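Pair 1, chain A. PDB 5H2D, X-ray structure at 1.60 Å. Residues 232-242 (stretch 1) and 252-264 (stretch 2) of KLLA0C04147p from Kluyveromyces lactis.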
# COMPACT_ATOMS: atom_id res chain seq x y z
N ASN A 232 -6.00 -22.43 0.11
CA ASN A 232 -6.53 -23.48 -0.74
C ASN A 232 -5.61 -24.69 -0.85
O ASN A 232 -6.11 -25.80 -1.01
CB ASN A 232 -6.84 -22.91 -2.13
CG ASN A 232 -7.98 -21.90 -2.11
OD1 ASN A 232 -7.82 -20.76 -1.67
ND2 ASN A 232 -9.14 -22.32 -2.59
N THR A 233 -4.29 -24.53 -0.73
CA THR A 233 -3.41 -25.64 -1.13
C THR A 233 -2.81 -26.62 -0.07
O THR A 233 -2.76 -27.81 -0.37
CB THR A 233 -2.23 -25.12 -2.00
OG1 THR A 233 -1.58 -24.01 -1.36
CG2 THR A 233 -2.75 -24.70 -3.37
N GLY A 234 -2.35 -26.22 1.11
CA GLY A 234 -2.14 -24.86 1.56
C GLY A 234 -0.65 -24.65 1.88
O GLY A 234 -0.15 -24.91 2.98
N ASP A 235 0.06 -24.21 0.85
CA ASP A 235 1.44 -23.78 0.98
C ASP A 235 1.56 -22.59 1.94
O ASP A 235 0.58 -21.92 2.26
CB ASP A 235 1.97 -23.41 -0.40
CG ASP A 235 1.64 -24.45 -1.45
OD1 ASP A 235 1.92 -25.64 -1.19
OD2 ASP A 235 1.10 -24.10 -2.52
N TYR A 236 2.78 -22.34 2.42
CA TYR A 236 2.99 -21.19 3.29
C TYR A 236 4.42 -20.69 3.14
O TYR A 236 5.31 -21.42 2.70
CB TYR A 236 2.68 -21.51 4.76
CG TYR A 236 3.51 -22.64 5.35
CD1 TYR A 236 3.17 -23.97 5.12
CD2 TYR A 236 4.63 -22.37 6.12
CE1 TYR A 236 3.92 -25.01 5.65
CE2 TYR A 236 5.39 -23.41 6.66
CZ TYR A 236 5.03 -24.72 6.42
OH TYR A 236 5.78 -25.75 6.95
N CYS A 237 4.62 -19.43 3.51
CA CYS A 237 5.92 -18.78 3.34
C CYS A 237 6.23 -17.96 4.58
O CYS A 237 5.37 -17.24 5.08
CB CYS A 237 5.91 -17.89 2.08
SG CYS A 237 7.37 -16.84 1.90
N MET A 238 7.47 -18.08 5.06
CA MET A 238 7.98 -17.28 6.17
C MET A 238 8.94 -16.24 5.61
O MET A 238 9.86 -16.59 4.86
CB MET A 238 8.70 -18.16 7.20
CG MET A 238 7.91 -19.36 7.68
SD MET A 238 6.39 -18.93 8.53
CE MET A 238 6.96 -17.68 9.68
N ILE A 239 8.71 -14.97 5.96
CA ILE A 239 9.56 -13.86 5.54
C ILE A 239 10.15 -13.18 6.76
O ILE A 239 9.44 -12.92 7.74
CB ILE A 239 8.78 -12.84 4.70
CG1 ILE A 239 7.99 -13.56 3.60
CG2 ILE A 239 9.75 -11.76 4.16
CD1 ILE A 239 7.23 -12.61 2.69
N HIS A 240 11.43 -12.84 6.69
CA HIS A 240 12.12 -12.23 7.82
C HIS A 240 12.76 -10.92 7.36
O HIS A 240 13.74 -10.94 6.61
CB HIS A 240 13.16 -13.19 8.39
CG HIS A 240 12.71 -14.62 8.38
ND1 HIS A 240 11.96 -15.17 9.40
CD2 HIS A 240 12.87 -15.59 7.46
CE1 HIS A 240 11.69 -16.43 9.11
NE2 HIS A 240 12.23 -16.71 7.94
N PHE A 241 12.17 -9.79 7.79
CA PHE A 241 12.78 -8.47 7.64
C PHE A 241 13.67 -8.24 8.85
O PHE A 241 13.18 -8.13 9.98
CB PHE A 241 11.72 -7.37 7.57
CG PHE A 241 10.91 -7.36 6.30
CD1 PHE A 241 9.81 -8.19 6.15
CD2 PHE A 241 11.21 -6.46 5.29
CE1 PHE A 241 9.05 -8.18 4.99
CE2 PHE A 241 10.45 -6.43 4.12
CZ PHE A 241 9.36 -7.29 3.98
N LYS A 242 14.97 -8.14 8.61
CA LYS A 242 15.90 -7.95 9.71
C LYS A 242 15.81 -6.52 10.24
O LYS A 242 15.73 -5.56 9.46
CB LYS A 242 17.33 -8.28 9.25
CG LYS A 242 18.42 -7.94 10.25
CD LYS A 242 19.40 -9.09 10.42
CE LYS A 242 19.09 -9.89 11.68
NZ LYS A 242 20.09 -10.97 11.95
N TYR A 252 19.74 -3.85 5.13
CA TYR A 252 18.41 -3.84 4.54
C TYR A 252 17.96 -5.25 4.21
O TYR A 252 17.27 -5.49 3.22
CB TYR A 252 18.39 -2.94 3.31
CG TYR A 252 18.44 -1.47 3.65
CD1 TYR A 252 19.61 -0.88 4.13
CD2 TYR A 252 17.32 -0.67 3.50
CE1 TYR A 252 19.65 0.47 4.44
CE2 TYR A 252 17.35 0.66 3.82
CZ TYR A 252 18.51 1.24 4.28
OH TYR A 252 18.51 2.58 4.59
N GLU A 253 18.34 -6.21 5.04
CA GLU A 253 18.27 -7.61 4.63
C GLU A 253 16.87 -8.18 4.78
O GLU A 253 16.15 -7.90 5.75
CB GLU A 253 19.27 -8.43 5.45
CG GLU A 253 20.69 -7.94 5.27
CD GLU A 253 21.68 -8.68 6.14
OE1 GLU A 253 21.32 -9.77 6.64
OE2 GLU A 253 22.80 -8.17 6.33
N VAL A 254 16.48 -8.98 3.80
CA VAL A 254 15.24 -9.74 3.85
C VAL A 254 15.53 -11.13 3.30
O VAL A 254 16.32 -11.28 2.36
CB VAL A 254 14.10 -9.04 3.09
CG1 VAL A 254 14.44 -8.91 1.61
CG2 VAL A 254 12.76 -9.76 3.32
N LYS A 255 14.93 -12.15 3.91
CA LYS A 255 15.05 -13.53 3.47
C LYS A 255 13.72 -14.22 3.68
O LYS A 255 12.94 -13.83 4.56
CB LYS A 255 16.12 -14.33 4.24
CG LYS A 255 17.25 -13.52 4.84
CD LYS A 255 18.27 -14.45 5.52
CE LYS A 255 17.62 -15.33 6.58
NZ LYS A 255 17.16 -14.55 7.76
N GLY A 256 13.45 -15.25 2.89
CA GLY A 256 12.22 -16.00 3.05
C GLY A 256 12.39 -17.44 2.61
O GLY A 256 13.33 -17.78 1.88
N GLU A 257 11.45 -18.27 3.06
CA GLU A 257 11.41 -19.69 2.72
C GLU A 257 9.98 -20.06 2.36
O GLU A 257 9.05 -19.68 3.08
CB GLU A 257 11.90 -20.55 3.89
CG GLU A 257 13.27 -20.15 4.44
CD GLU A 257 13.21 -18.98 5.41
OE1 GLU A 257 12.26 -18.90 6.23
OE2 GLU A 257 14.12 -18.12 5.35
N VAL A 258 9.81 -20.80 1.26
CA VAL A 258 8.50 -21.21 0.75
C VAL A 258 8.36 -22.71 0.94
O VAL A 258 9.20 -23.49 0.47
CB VAL A 258 8.33 -20.84 -0.73
CG1 VAL A 258 6.94 -21.21 -1.21
CG2 VAL A 258 8.59 -19.36 -0.96
N TYR A 259 7.28 -23.12 1.60
CA TYR A 259 7.03 -24.52 1.90
C TYR A 259 5.75 -25.01 1.22
O TYR A 259 4.78 -24.26 1.11
CB TYR A 259 6.90 -24.74 3.41
CG TYR A 259 8.12 -24.33 4.19
CD1 TYR A 259 9.15 -25.23 4.44
CD2 TYR A 259 8.24 -23.04 4.70
CE1 TYR A 259 10.26 -24.87 5.17
CE2 TYR A 259 9.35 -22.66 5.43
CZ TYR A 259 10.36 -23.58 5.66
OH TYR A 259 11.46 -23.19 6.39
N ASN A 260 5.76 -26.27 0.79
CA ASN A 260 4.52 -26.91 0.38
C ASN A 260 3.73 -27.33 1.63
O ASN A 260 4.17 -27.14 2.76
CB ASN A 260 4.81 -28.09 -0.56
CG ASN A 260 5.60 -29.21 0.10
OD1 ASN A 260 5.33 -29.60 1.23
ND2 ASN A 260 6.58 -29.74 -0.62
N ALA A 261 2.54 -27.88 1.41
CA ALA A 261 1.63 -28.15 2.52
C ALA A 261 2.16 -29.22 3.47
O ALA A 261 1.73 -29.26 4.63
CB ALA A 261 0.26 -28.57 1.98
N LYS A 262 3.07 -30.08 3.03
CA LYS A 262 3.67 -31.07 3.90
C LYS A 262 4.94 -30.57 4.57
O LYS A 262 5.69 -31.37 5.15
CB LYS A 262 3.95 -32.36 3.12
CG LYS A 262 2.71 -33.01 2.54
CD LYS A 262 1.63 -33.15 3.62
CE LYS A 262 0.30 -33.62 3.04
NZ LYS A 262 0.36 -35.01 2.51
N GLY A 263 5.20 -29.27 4.53
CA GLY A 263 6.38 -28.73 5.16
C GLY A 263 7.66 -28.93 4.39
O GLY A 263 8.74 -28.67 4.94
N GLY A 264 7.59 -29.39 3.15
CA GLY A 264 8.77 -29.48 2.32
C GLY A 264 9.21 -28.12 1.81
O GLY A 264 8.42 -27.40 1.20
O HOH W 1 1.40 -28.10 -1.70
O HOH W 2 16.53 -11.16 7.57

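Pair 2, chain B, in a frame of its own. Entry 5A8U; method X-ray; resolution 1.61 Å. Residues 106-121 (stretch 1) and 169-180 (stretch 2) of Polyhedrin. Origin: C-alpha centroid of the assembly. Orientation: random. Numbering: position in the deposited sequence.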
# COMPACT_ATOMS: atom_id res chain seq x y z
N ASP B 106 -1.92 18.18 14.33
CA ASP B 106 -0.94 18.46 13.28
C ASP B 106 0.46 18.40 13.87
O ASP B 106 0.79 19.17 14.77
CB ASP B 106 -1.18 19.82 12.62
CG ASP B 106 -2.47 19.86 11.81
OD1 ASP B 106 -2.78 18.85 11.12
OD2 ASP B 106 -3.17 20.91 11.85
N PRO B 107 1.29 17.45 13.40
CA PRO B 107 2.57 17.26 14.09
C PRO B 107 3.49 18.49 13.96
O PRO B 107 3.40 19.19 12.96
CB PRO B 107 3.19 16.06 13.36
CG PRO B 107 2.57 16.09 11.98
CD PRO B 107 1.15 16.58 12.21
N TYR B 108 4.36 18.73 14.94
CA TYR B 108 5.23 19.91 14.86
C TYR B 108 6.65 19.56 14.44
O TYR B 108 7.45 20.44 14.10
CB TYR B 108 5.24 20.70 16.19
CG TYR B 108 6.03 20.02 17.28
CD1 TYR B 108 7.39 20.25 17.42
CD2 TYR B 108 5.43 19.13 18.15
CE1 TYR B 108 8.13 19.61 18.40
CE2 TYR B 108 6.15 18.48 19.14
CZ TYR B 108 7.50 18.72 19.26
OH TYR B 108 8.23 18.06 20.24
N ALA B 109 6.95 18.26 14.44
CA ALA B 109 8.30 17.79 14.12
C ALA B 109 8.25 16.30 13.85
O ALA B 109 7.27 15.62 14.16
CB ALA B 109 9.26 18.07 15.28
N MET B 110 9.34 15.79 13.26
CA MET B 110 9.50 14.37 13.04
C MET B 110 10.95 13.97 13.27
O MET B 110 11.87 14.76 13.05
CB MET B 110 9.05 14.00 11.63
CG MET B 110 9.69 12.77 11.02
SD MET B 110 9.28 12.70 9.26
CE MET B 110 9.72 14.32 8.79
N GLN B 111 11.14 12.75 13.75
CA GLN B 111 12.45 12.10 13.73
C GLN B 111 12.38 10.97 12.69
O GLN B 111 11.46 10.15 12.71
CB GLN B 111 12.81 11.53 15.11
CG GLN B 111 14.23 11.02 15.14
CD GLN B 111 14.64 10.43 16.48
OE1 GLN B 111 15.71 9.82 16.58
NE2 GLN B 111 13.80 10.60 17.51
N PHE B 112 13.34 10.96 11.77
CA PHE B 112 13.40 9.95 10.72
C PHE B 112 14.64 9.11 11.05
O PHE B 112 15.76 9.62 11.06
CB PHE B 112 13.53 10.64 9.36
CG PHE B 112 13.67 9.70 8.17
CD1 PHE B 112 12.58 8.96 7.73
CD2 PHE B 112 14.87 9.60 7.47
CE1 PHE B 112 12.68 8.10 6.63
CE2 PHE B 112 14.97 8.75 6.36
CZ PHE B 112 13.89 8.01 5.94
N ILE B 113 14.42 7.84 11.39
CA ILE B 113 15.51 6.99 11.87
C ILE B 113 15.71 5.82 10.92
O ILE B 113 14.77 5.12 10.59
CB ILE B 113 15.21 6.43 13.26
CG1 ILE B 113 14.60 7.51 14.16
CG2 ILE B 113 16.46 5.80 13.86
CD1 ILE B 113 14.04 6.97 15.47
N VAL B 114 16.95 5.59 10.50
CA VAL B 114 17.24 4.50 9.59
C VAL B 114 18.29 3.61 10.25
O VAL B 114 19.31 4.11 10.69
CB VAL B 114 17.80 5.02 8.25
CG1 VAL B 114 18.09 3.86 7.29
CG2 VAL B 114 16.82 6.01 7.60
N GLN B 115 18.02 2.30 10.33
CA GLN B 115 18.93 1.39 11.04
C GLN B 115 19.21 0.10 10.26
O GLN B 115 18.31 -0.47 9.65
CB GLN B 115 18.36 1.08 12.44
CG GLN B 115 19.09 -0.05 13.18
CD GLN B 115 18.59 -0.24 14.60
OE1 GLN B 115 17.92 0.63 15.16
NE2 GLN B 115 18.92 -1.38 15.20
N GLY B 116 20.47 -0.36 10.29
CA GLY B 116 20.82 -1.60 9.62
C GLY B 116 22.09 -1.38 8.83
O GLY B 116 22.72 -0.34 8.98
N SER B 117 22.45 -2.33 7.97
CA SER B 117 23.61 -2.14 7.08
C SER B 117 23.10 -1.48 5.80
O SER B 117 22.67 -2.15 4.85
CB SER B 117 24.30 -3.47 6.79
OG SER B 117 25.43 -3.26 5.96
N VAL B 118 23.14 -0.15 5.81
CA VAL B 118 22.44 0.67 4.83
C VAL B 118 23.43 1.42 3.95
O VAL B 118 24.49 1.83 4.42
CB VAL B 118 21.50 1.66 5.57
CG1 VAL B 118 20.98 2.80 4.63
CG2 VAL B 118 20.37 0.89 6.27
N ASP B 119 23.12 1.55 2.67
CA ASP B 119 23.87 2.45 1.78
C ASP B 119 23.49 3.88 2.17
O ASP B 119 22.62 4.48 1.54
CB ASP B 119 23.50 2.14 0.32
CG ASP B 119 24.34 2.94 -0.70
OD1 ASP B 119 25.28 3.65 -0.28
OD2 ASP B 119 24.08 2.84 -1.92
N TRP B 120 24.11 4.41 3.22
CA TRP B 120 23.68 5.69 3.79
C TRP B 120 23.60 6.83 2.78
O TRP B 120 22.64 7.60 2.80
CB TRP B 120 24.57 6.12 4.96
CG TRP B 120 24.78 5.02 5.95
CD1 TRP B 120 25.89 4.24 6.09
CD2 TRP B 120 23.83 4.54 6.92
NE1 TRP B 120 25.70 3.32 7.10
CE2 TRP B 120 24.45 3.48 7.62
CE3 TRP B 120 22.53 4.91 7.27
CZ2 TRP B 120 23.81 2.79 8.65
CZ3 TRP B 120 21.90 4.22 8.31
CH2 TRP B 120 22.54 3.17 8.98
N ASN B 121 24.58 6.93 1.89
CA ASN B 121 24.62 8.02 0.90
C ASN B 121 23.40 8.04 0.01
O ASN B 121 23.04 9.09 -0.52
CB ASN B 121 25.87 7.94 0.02
CG ASN B 121 27.14 8.24 0.78
OD1 ASN B 121 27.15 9.03 1.72
ND2 ASN B 121 28.24 7.62 0.35
N ARG B 169 29.57 -0.10 17.54
CA ARG B 169 29.26 0.07 16.12
C ARG B 169 28.21 1.15 15.90
O ARG B 169 27.38 1.39 16.77
CB ARG B 169 28.76 -1.25 15.52
CG ARG B 169 29.86 -2.29 15.31
CD ARG B 169 30.75 -1.90 14.13
NE ARG B 169 31.91 -2.77 13.98
CZ ARG B 169 33.15 -2.44 14.32
NH1 ARG B 169 33.40 -1.24 14.84
NH2 ARG B 169 34.15 -3.31 14.15
N MET B 170 28.24 1.81 14.73
CA MET B 170 27.16 2.71 14.36
C MET B 170 25.97 1.90 13.86
O MET B 170 26.06 1.26 12.81
CB MET B 170 27.58 3.74 13.31
CG MET B 170 26.48 4.80 13.07
SD MET B 170 26.66 5.82 11.59
CE MET B 170 26.20 4.65 10.30
N ALA B 171 24.86 1.92 14.60
CA ALA B 171 23.71 1.07 14.27
C ALA B 171 22.76 1.73 13.27
O ALA B 171 22.12 1.07 12.46
CB ALA B 171 22.95 0.69 15.53
N GLY B 172 22.64 3.04 13.35
CA GLY B 172 21.74 3.73 12.47
C GLY B 172 22.04 5.21 12.46
O GLY B 172 23.04 5.66 13.03
N LYS B 173 21.18 5.97 11.80
CA LYS B 173 21.30 7.42 11.77
C LYS B 173 19.93 8.03 11.94
O LYS B 173 18.91 7.43 11.56
CB LYS B 173 21.92 7.90 10.46
CG LYS B 173 23.30 7.33 10.16
CD LYS B 173 23.91 8.17 9.04
CE LYS B 173 25.24 7.69 8.55
NZ LYS B 173 25.80 8.82 7.70
N SER B 174 19.90 9.23 12.51
CA SER B 174 18.63 9.89 12.78
C SER B 174 18.65 11.31 12.26
O SER B 174 19.67 12.01 12.34
CB SER B 174 18.38 9.90 14.30
OG SER B 174 17.26 10.71 14.62
N TYR B 175 17.51 11.75 11.74
CA TYR B 175 17.37 13.13 11.31
C TYR B 175 16.17 13.75 12.02
O TYR B 175 15.03 13.24 11.93
CB TYR B 175 17.21 13.20 9.78
CG TYR B 175 16.98 14.60 9.27
CD1 TYR B 175 17.85 15.63 9.61
CD2 TYR B 175 15.90 14.90 8.44
CE1 TYR B 175 17.66 16.93 9.15
CE2 TYR B 175 15.70 16.21 7.96
CZ TYR B 175 16.58 17.21 8.34
OH TYR B 175 16.40 18.51 7.89
N TYR B 176 16.41 14.84 12.74
CA TYR B 176 15.33 15.53 13.44
C TYR B 176 14.99 16.80 12.70
O TYR B 176 15.87 17.59 12.33
CB TYR B 176 15.75 15.87 14.89
CG TYR B 176 14.71 16.68 15.64
CD1 TYR B 176 13.66 16.05 16.30
CD2 TYR B 176 14.78 18.06 15.67
CE1 TYR B 176 12.71 16.78 16.98
CE2 TYR B 176 13.83 18.81 16.35
CZ TYR B 176 12.80 18.16 17.01
OH TYR B 176 11.85 18.90 17.68
N VAL B 177 13.70 17.02 12.46
CA VAL B 177 13.32 18.26 11.77
C VAL B 177 11.99 18.83 12.24
O VAL B 177 11.01 18.12 12.48
CB VAL B 177 13.33 18.10 10.24
CG1 VAL B 177 12.18 17.20 9.79
CG2 VAL B 177 13.23 19.47 9.55
N ARG B 178 11.99 20.15 12.41
CA ARG B 178 10.79 20.86 12.80
C ARG B 178 9.99 21.25 11.57
O ARG B 178 10.55 21.62 10.53
CB ARG B 178 11.17 22.12 13.59
CG ARG B 178 11.78 21.84 14.95
CD ARG B 178 10.72 21.81 16.04
NE ARG B 178 11.30 21.62 17.37
CZ ARG B 178 11.68 22.62 18.17
NH1 ARG B 178 11.55 23.87 17.77
NH2 ARG B 178 12.18 22.35 19.37
N PHE B 179 8.68 21.18 11.70
CA PHE B 179 7.76 21.51 10.63
C PHE B 179 7.40 23.00 10.74
O PHE B 179 6.38 23.36 11.31
CB PHE B 179 6.51 20.62 10.72
CG PHE B 179 6.78 19.14 10.49
CD1 PHE B 179 7.93 18.72 9.82
CD2 PHE B 179 5.87 18.18 10.92
CE1 PHE B 179 8.17 17.36 9.58
CE2 PHE B 179 6.09 16.83 10.68
CZ PHE B 179 7.25 16.42 10.00
N ASP B 180 8.26 23.87 10.19
CA ASP B 180 8.11 25.31 10.41
C ASP B 180 8.30 26.13 9.14
O ASP B 180 8.59 27.32 9.19
CB ASP B 180 9.12 25.77 11.46
CG ASP B 180 10.55 25.46 11.07
OD1 ASP B 180 10.79 25.00 9.92
OD2 ASP B 180 11.45 25.66 11.91

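Both pairs are antiparallel two-strand ladders: the strand axes approach to 4.7 Å at 169° in pair 1 and to 4.6 Å at 167° in pair 2, and the central backbones superpose with an RMSD of 0.4 Å. Hydrogen-bonded and non-hydrogen-bonded bridges alternate in the same register. Tyr A236 and Tyr A259 match Met B110 and Val B177; Met A238 and Glu A257 match Phe B112 and Tyr B175; His A240 and Lys A255 match Val B114 and Lys B173. Each of these bridges carries two backbone hydrogen bonds, such as Glu A257 N to Met A238 O (2.9 Å) and Tyr B175 N to Phe B112 O (2.8 Å).

The backbone fixes where side chains start, but not how they fill the space. On the face carrying Tyr A236, Met A238 and His A240, pair 1 combines aromatic and polar contacts. The rings of Tyr A236 and Tyr A259 lie nearly parallel but slid apart, and Tyr A259 CB sits over the Tyr A236 ring, 3.8 Å from its centroid. Glu A257 reaches diagonally, its OE1 accepting a hydrogen bond from His A240 NE2 at 2.8 Å; a carboxylate suits this place because it meets the imidazole at its edge, where the N-H points. The matching residues of pair 2, Tyr B175 and Val B114, form no such link. There Met B110 CE packs on Val B177 CG1 at 3.9 Å, while Met B110 CB meets Phe B179 CZ at 3.4 Å. Phe B179, matched to Ala A261, lays its ring over the backbone of Ala B109 and Met B110, whereas the small Ala A261 has no ring to lay there, and its CB comes to 3.6 Å from Gly A234 N.

On the other face, Ile A239 and Ile B113 coincide almost exactly, with side-chain centres 0.2 Å apart, but their surroundings differ. In pair 1, Ile A239 CG2 touches Val A254 CG2 at 3.7 Å, and Val A254 CG2 also lies over the Phe A241 ring, 4.0 Å from its centroid, making a compact apolar cluster beside Gly A256. In pair 2, Ser B174 takes the place of Gly A256, and its OG donates to Gln B111 OE1 at 2.7 Å, a polar cross-strand link. Gly B172 replaces Val A254; here an ideal CB would lie 2.5 Å from Val B114 O, a clash that glycine avoids. Its bare CA instead approaches Trp B120 CH2 at 3.6 Å, while from the face carrying Val B114, Lys B173 CE lies over the indole of Trp B120, 4.0 Å from the centroid of its five-membered ring.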